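PDB 4KPP: Sodium/calcium exchanger membrane region domain-containing protein from Archaeoglobus fulgidus, which probably exchanges protons for calcium ions across the membrane, as a member of the sodium/calcium exchanger family. Local coordinates for residues Gly83-Lys88 with Gly94-Tyr99; Ile295-Ser300 with Gln305-Asp310. All coordinates share one frame; numbering follows the deposited sequence.

Interaction 1. Residues Gly83-Lys88 with Gly94-Tyr99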
loop_
_atom_site.group_PDB
_atom_site.type_symbol
_atom_site.label_atom_id
_atom_site.label_comp_id
_atom_site.label_asym_id
_atom_site.label_seq_id
_atom_site.Cartn_x
_atom_site.Cartn_y
_atom_site.Cartn_z
ATOM N N GLY A 83 10.161 -5.862 -2.470
ATOM C CA GLY A 83 11.549 -5.850 -2.051
ATOM C C GLY A 83 12.295 -7.078 -2.536
ATOM O O GLY A 83 13.466 -6.988 -2.909
ATOM N N TYR A 84 11.621 -8.225 -2.530
ATOM C CA TYR A 84 12.226 -9.456 -3.025
ATOM C C TYR A 84 12.559 -9.341 -4.505
ATOM O O TYR A 84 13.635 -9.741 -4.939
ATOM C CB TYR A 84 11.309 -10.664 -2.792
ATOM C CG TYR A 84 11.780 -11.910 -3.515
ATOM C CD1 TYR A 84 12.809 -12.689 -3.000
ATOM C CD2 TYR A 84 11.206 -12.301 -4.720
ATOM C CE1 TYR A 84 13.251 -13.820 -3.660
ATOM C CE2 TYR A 84 11.644 -13.430 -5.388
ATOM C CZ TYR A 84 12.664 -14.185 -4.852
ATOM O OH TYR A 84 13.102 -15.309 -5.511
ATOM N N PHE A 85 11.617 -8.808 -5.276
ATOM C CA PHE A 85 11.813 -8.582 -6.704
ATOM C C PHE A 85 12.983 -7.636 -6.965
ATOM O O PHE A 85 13.771 -7.849 -7.883
ATOM C CB PHE A 85 10.546 -7.994 -7.328
ATOM C CG PHE A 85 9.423 -8.976 -7.462
ATOM C CD1 PHE A 85 9.678 -10.296 -7.781
ATOM C CD2 PHE A 85 8.111 -8.576 -7.274
ATOM C CE1 PHE A 85 8.653 -11.200 -7.912
ATOM C CE2 PHE A 85 7.074 -9.479 -7.402
ATOM C CZ PHE A 85 7.347 -10.792 -7.721
ATOM N N ALA A 86 13.085 -6.583 -6.163
ATOM C CA ALA A 86 14.183 -5.636 -6.307
ATOM C C ALA A 86 15.522 -6.270 -5.920
ATOM O O ALA A 86 16.549 -5.984 -6.535
ATOM C CB ALA A 86 13.918 -4.372 -5.494
ATOM N N TRP A 87 15.506 -7.132 -4.905
ATOM C CA TRP A 87 16.721 -7.829 -4.492
ATOM C C TRP A 87 17.224 -8.748 -5.597
ATOM O O TRP A 87 18.410 -8.737 -5.936
ATOM C CB TRP A 87 16.503 -8.629 -3.203
ATOM C CG TRP A 87 17.762 -9.301 -2.717
ATOM C CD1 TRP A 87 18.241 -10.526 -3.095
ATOM C CD2 TRP A 87 18.709 -8.777 -1.779
ATOM N NE1 TRP A 87 19.421 -10.796 -2.447
ATOM C CE2 TRP A 87 19.730 -9.739 -1.632
ATOM C CE3 TRP A 87 18.791 -7.589 -1.044
ATOM C CZ2 TRP A 87 20.819 -9.547 -0.781
ATOM C CZ3 TRP A 87 19.872 -7.403 -0.201
ATOM C CH2 TRP A 87 20.871 -8.375 -0.077
ATOM N N LYS A 88 16.319 -9.544 -6.157
ATOM C CA LYS A 88 16.662 -10.422 -7.267
ATOM C C LYS A 88 17.112 -9.619 -8.484
ATOM O O LYS A 88 18.006 -10.040 -9.215
ATOM C CB LYS A 88 15.478 -11.319 -7.628
ATOM C CG LYS A 88 14.976 -12.177 -6.467
ATOM C CD LYS A 88 16.040 -13.158 -5.986
ATOM C CE LYS A 88 16.447 -14.129 -7.088
ATOM N NZ LYS A 88 17.474 -15.105 -6.626
ATOM N N GLY A 94 17.987 -9.871 -15.114
ATOM C CA GLY A 94 16.988 -10.501 -15.952
ATOM C C GLY A 94 15.621 -9.867 -15.790
ATOM O O GLY A 94 15.507 -8.647 -15.662
ATOM N N GLU A 95 14.588 -10.702 -15.779
ATOM C CA GLU A 95 13.210 -10.229 -15.746
ATOM C C GLU A 95 12.839 -9.540 -14.435
ATOM O O GLU A 95 11.874 -8.780 -14.381
ATOM C CB GLU A 95 12.247 -11.384 -16.027
ATOM C CG GLU A 95 12.307 -11.901 -17.453
ATOM C CD GLU A 95 11.986 -10.822 -18.471
ATOM O OE1 GLU A 95 10.835 -10.335 -18.480
ATOM O OE2 GLU A 95 12.885 -10.456 -19.256
ATOM N N TYR A 96 13.610 -9.802 -13.384
ATOM C CA TYR A 96 13.327 -9.225 -12.072
ATOM C C TYR A 96 13.445 -7.698 -12.071
ATOM O O TYR A 96 12.865 -7.025 -11.214
ATOM C CB TYR A 96 14.228 -9.846 -11.000
ATOM C CG TYR A 96 13.935 -11.311 -10.724
ATOM C CD1 TYR A 96 12.788 -11.693 -10.036
ATOM C CD2 TYR A 96 14.805 -12.308 -11.146
ATOM C CE1 TYR A 96 12.511 -13.023 -9.782
ATOM C CE2 TYR A 96 14.538 -13.646 -10.893
ATOM C CZ TYR A 96 13.389 -13.996 -10.208
ATOM O OH TYR A 96 13.112 -15.319 -9.950
ATOM N N VAL A 97 14.189 -7.159 -13.036
ATOM C CA VAL A 97 14.299 -5.715 -13.212
ATOM C C VAL A 97 12.938 -5.095 -13.529
ATOM O O VAL A 97 12.558 -4.072 -12.956
ATOM C CB VAL A 97 15.285 -5.357 -14.343
ATOM C CG1 VAL A 97 15.324 -3.854 -14.557
ATOM C CG2 VAL A 97 16.682 -5.902 -14.037
ATOM N N HIS A 98 12.208 -5.721 -14.447
ATOM C CA HIS A 98 10.886 -5.238 -14.822
ATOM C C HIS A 98 9.870 -5.538 -13.728
ATOM O O HIS A 98 8.982 -4.730 -13.467
ATOM C CB HIS A 98 10.423 -5.868 -16.139
ATOM C CG HIS A 98 11.478 -5.902 -17.200
ATOM N ND1 HIS A 98 12.019 -4.760 -17.752
ATOM C CD2 HIS A 98 12.089 -6.940 -17.815
ATOM C CE1 HIS A 98 12.920 -5.095 -18.656
ATOM N NE2 HIS A 98 12.983 -6.415 -18.714
ATOM N N TYR A 99 10.002 -6.701 -13.094
ATOM C CA TYR A 99 9.042 -7.136 -12.079
ATOM C C TYR A 99 8.962 -6.170 -10.897
ATOM O O TYR A 99 7.886 -5.948 -10.343
ATOM C CB TYR A 99 9.368 -8.547 -11.579
ATOM C CG TYR A 99 9.195 -9.644 -12.613
ATOM C CD1 TYR A 99 8.500 -9.418 -13.799
ATOM C CD2 TYR A 99 9.721 -10.912 -12.397
ATOM C CE1 TYR A 99 8.346 -10.427 -14.743
ATOM C CE2 TYR A 99 9.569 -11.925 -13.331
ATOM C CZ TYR A 99 8.883 -11.678 -14.501
ATOM O OH TYR A 99 8.737 -12.690 -15.425
#
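Phe-85 on helix 76-91 and Tyr-96 in the first turn of helix 96-127 bring the two backbones closest, their CA atoms 5.6 Å apart. No hydrogen bond joins the segments; side chains, with some backbone carbonyl contacts, make up the contact between these two successive helices. The Tyr-96 ring is the main surface. Lys-88 lays its CB over one face, 3.6 Å from the ring centroid and 18° off the normal, a CH-pi contact. Beyond CB the lysine chain bends at chi2 and chi3, and its amino group turns off elsewhere, leaving the aliphatic root to do the touching. Phe-85 comes to the edge of the same tyrosine ring, its CD1 lying 4.1 Å from CD1 of Tyr-96, with the two side chains roughly perpendicular. CG of Phe-85 stands anti to its own carbonyl carbon (chi1 -73°), which also places one ring face under CB of Tyr-99, 4.1 Å from CG of Phe-85. Helix 242-267 meets Phe-85 and Tyr-99 through Val-246, and Phe-243 packs edge-to-face with Tyr-99. On helix 224-237, Leu-232 touches both Tyr-96 and Tyr-99, and Glu-229 takes a weak hydrogen bond with the Tyr-96 hydroxyl.

Interaction 2. Residues Ile295-Ser300 with Gln305-Asp310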
loop_
_atom_site.group_PDB
_atom_site.type_symbol
_atom_site.label_atom_id
_atom_site.label_comp_id
_atom_site.label_asym_id
_atom_site.label_seq_id
_atom_site.Cartn_x
_atom_site.Cartn_y
_atom_site.Cartn_z
ATOM N N ILE A 295 16.666 1.623 -3.900
ATOM C CA ILE A 295 17.749 1.449 -2.936
ATOM C C ILE A 295 18.199 -0.010 -2.880
ATOM O O ILE A 295 19.391 -0.301 -2.976
ATOM C CB ILE A 295 17.338 1.926 -1.520
ATOM C CG1 ILE A 295 17.364 3.455 -1.443
ATOM C CG2 ILE A 295 18.270 1.354 -0.469
ATOM C CD1 ILE A 295 16.858 4.015 -0.125
ATOM N N ILE A 296 17.236 -0.916 -2.734
ATOM C CA ILE A 296 17.509 -2.350 -2.695
ATOM C C ILE A 296 18.232 -2.819 -3.959
ATOM O O ILE A 296 19.126 -3.666 -3.896
ATOM C CB ILE A 296 16.209 -3.166 -2.476
ATOM C CG1 ILE A 296 15.725 -3.016 -1.032
ATOM C CG2 ILE A 296 16.425 -4.637 -2.783
ATOM C CD1 ILE A 296 14.484 -3.834 -0.715
ATOM N N TYR A 297 17.857 -2.250 -5.101
ATOM C CA TYR A 297 18.503 -2.567 -6.371
ATOM C C TYR A 297 20.009 -2.288 -6.335
ATOM O O TYR A 297 20.794 -3.008 -6.952
ATOM C CB TYR A 297 17.842 -1.789 -7.514
ATOM C CG TYR A 297 18.393 -2.110 -8.889
ATOM C CD1 TYR A 297 18.105 -3.320 -9.510
ATOM C CD2 TYR A 297 19.185 -1.196 -9.570
ATOM C CE1 TYR A 297 18.602 -3.617 -10.766
ATOM C CE2 TYR A 297 19.686 -1.483 -10.829
ATOM C CZ TYR A 297 19.390 -2.695 -11.423
ATOM O OH TYR A 297 19.883 -2.992 -12.673
ATOM N N SER A 298 20.408 -1.247 -5.609
ATOM C CA SER A 298 21.822 -0.927 -5.462
ATOM C C SER A 298 22.485 -1.799 -4.400
ATOM O O SER A 298 23.629 -2.220 -4.559
ATOM C CB SER A 298 22.016 0.550 -5.119
ATOM O OG SER A 298 21.808 1.372 -6.252
ATOM N N ILE A 299 21.762 -2.066 -3.318
ATOM C CA ILE A 299 22.308 -2.847 -2.211
ATOM C C ILE A 299 22.585 -4.295 -2.604
ATOM O O ILE A 299 23.665 -4.819 -2.333
ATOM C CB ILE A 299 21.378 -2.814 -0.977
ATOM C CG1 ILE A 299 21.262 -1.387 -0.437
ATOM C CG2 ILE A 299 21.893 -3.751 0.107
ATOM C CD1 ILE A 299 20.451 -1.280 0.833
ATOM N N SER A 300 21.610 -4.933 -3.246
ATOM C CA SER A 300 21.724 -6.341 -3.624
ATOM C C SER A 300 22.820 -6.586 -4.656
ATOM O O SER A 300 23.342 -7.695 -4.767
ATOM C CB SER A 300 20.388 -6.870 -4.151
ATOM O OG SER A 300 19.988 -6.190 -5.328
ATOM N N GLN A 305 23.873 2.205 -8.339
ATOM C CA GLN A 305 23.234 1.874 -9.608
ATOM C C GLN A 305 21.806 2.399 -9.710
ATOM O O GLN A 305 21.067 2.418 -8.731
ATOM C CB GLN A 305 23.258 0.358 -9.820
ATOM C CG GLN A 305 22.923 -0.085 -11.233
ATOM C CD GLN A 305 23.132 -1.571 -11.443
ATOM O OE1 GLN A 305 23.610 -2.272 -10.552
ATOM N NE2 GLN A 305 22.774 -2.059 -12.627
ATOM N N SER A 306 21.432 2.829 -10.911
ATOM C CA SER A 306 20.073 3.275 -11.187
ATOM C C SER A 306 19.204 2.104 -11.644
ATOM O O SER A 306 19.673 1.214 -12.353
ATOM C CB SER A 306 20.075 4.364 -12.261
ATOM O OG SER A 306 20.726 5.534 -11.803
ATOM N N LEU A 307 17.941 2.104 -11.231
ATOM C CA LEU A 307 17.012 1.059 -11.639
ATOM C C LEU A 307 16.468 1.386 -13.024
ATOM O O LEU A 307 15.723 2.353 -13.186
ATOM C CB LEU A 307 15.873 0.933 -10.630
ATOM C CG LEU A 307 14.754 -0.063 -10.941
ATOM C CD1 LEU A 307 15.299 -1.479 -11.031
ATOM C CD2 LEU A 307 13.663 0.024 -9.887
ATOM N N PRO A 308 16.844 0.580 -14.031
ATOM C CA PRO A 308 16.455 0.860 -15.416
ATOM C C PRO A 308 14.945 0.772 -15.601
ATOM O O PRO A 308 14.265 0.043 -14.879
ATOM C CB PRO A 308 17.155 -0.250 -16.216
ATOM C CG PRO A 308 18.211 -0.793 -15.302
ATOM C CD PRO A 308 17.650 -0.647 -13.921
ATOM N N LEU A 309 14.436 1.528 -16.564
ATOM C CA LEU A 309 13.019 1.549 -16.866
ATOM C C LEU A 309 12.882 1.419 -18.374
ATOM O O LEU A 309 13.181 2.361 -19.110
ATOM C CB LEU A 309 12.414 2.870 -16.392
ATOM C CG LEU A 309 11.148 2.916 -15.533
ATOM C CD1 LEU A 309 11.186 1.908 -14.390
ATOM C CD2 LEU A 309 10.961 4.335 -14.990
ATOM N N ASP A 310 12.450 0.252 -18.841
ATOM C CA ASP A 310 12.286 0.035 -20.275
ATOM C C ASP A 310 11.031 0.739 -20.789
ATOM O O ASP A 310 10.359 1.446 -20.033
ATOM C CB ASP A 310 12.277 -1.465 -20.613
ATOM C CG ASP A 310 11.022 -2.185 -20.127
ATOM O OD1 ASP A 310 10.297 -1.642 -19.274
ATOM O OD2 ASP A 310 10.763 -3.313 -20.598
#
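Ser-298 OG receives the backbone N-H of Gln-305 in a hydrogen bond of 3.1 Å, bent to 142° at the hydrogen. This bond ties the last turn of helix 288-299 to the chain returning from it, where the CA atoms of Ser-298 and Gln-305 are 5.2 Å apart. Beside it, Tyr-297 reaches across the returning chain, its CG anti to the backbone N. CD1 of Leu-307 sits over one face of the ring, 3.8 Å from the centroid and 16° off the normal, a CH-pi contact. At the far end of the ring, CD of Pro-308 lies 3.7 Å from CZ of Tyr-297. The extended side chain of Gln-305 slants over the tyrosine, its CG 3.5 Å from CE2 of Tyr-297 and its amide plane turned 58° from the ring. Replacing Tyr-297 with an alanine would probably leave Leu-307 CD1 without its aromatic face and open a gap beside Pro-308 and the Gln-305 side chain. Strand 307-308 pairs with strand 160-161, Leu-307 bonding to Ile-161 through the backbone. The chemistry thus divides the work: one serine-to-backbone bond fastens the returning chain just ahead of the strand, while apolar cover on an aromatic ring holds the short strand against the helix.

Overall arrangement
Both interactions join segments close along the chain and lie on the same side of the chain's centre, their own centres about 9 Å apart; both are partly buried and distant from the calcium site. Interaction 1 joins two helices and has no hydrogen bond between its segments; interaction 2 joins a helix end to a short strand and adds a polar tie to its apolar packing. Each belongs to a different sodium/calcium exchanger region of the chain, yet they meet directly: the hydroxyl of Ser-300 lies within hydrogen-bonding reach of the carbonyl oxygen of Trp-87, and Ile-296 packs on Ala-86 and Trp-87. Further along, Pro-308 touches Val-97, so helices 76-91 and 96-127 both abut elements of interaction 2.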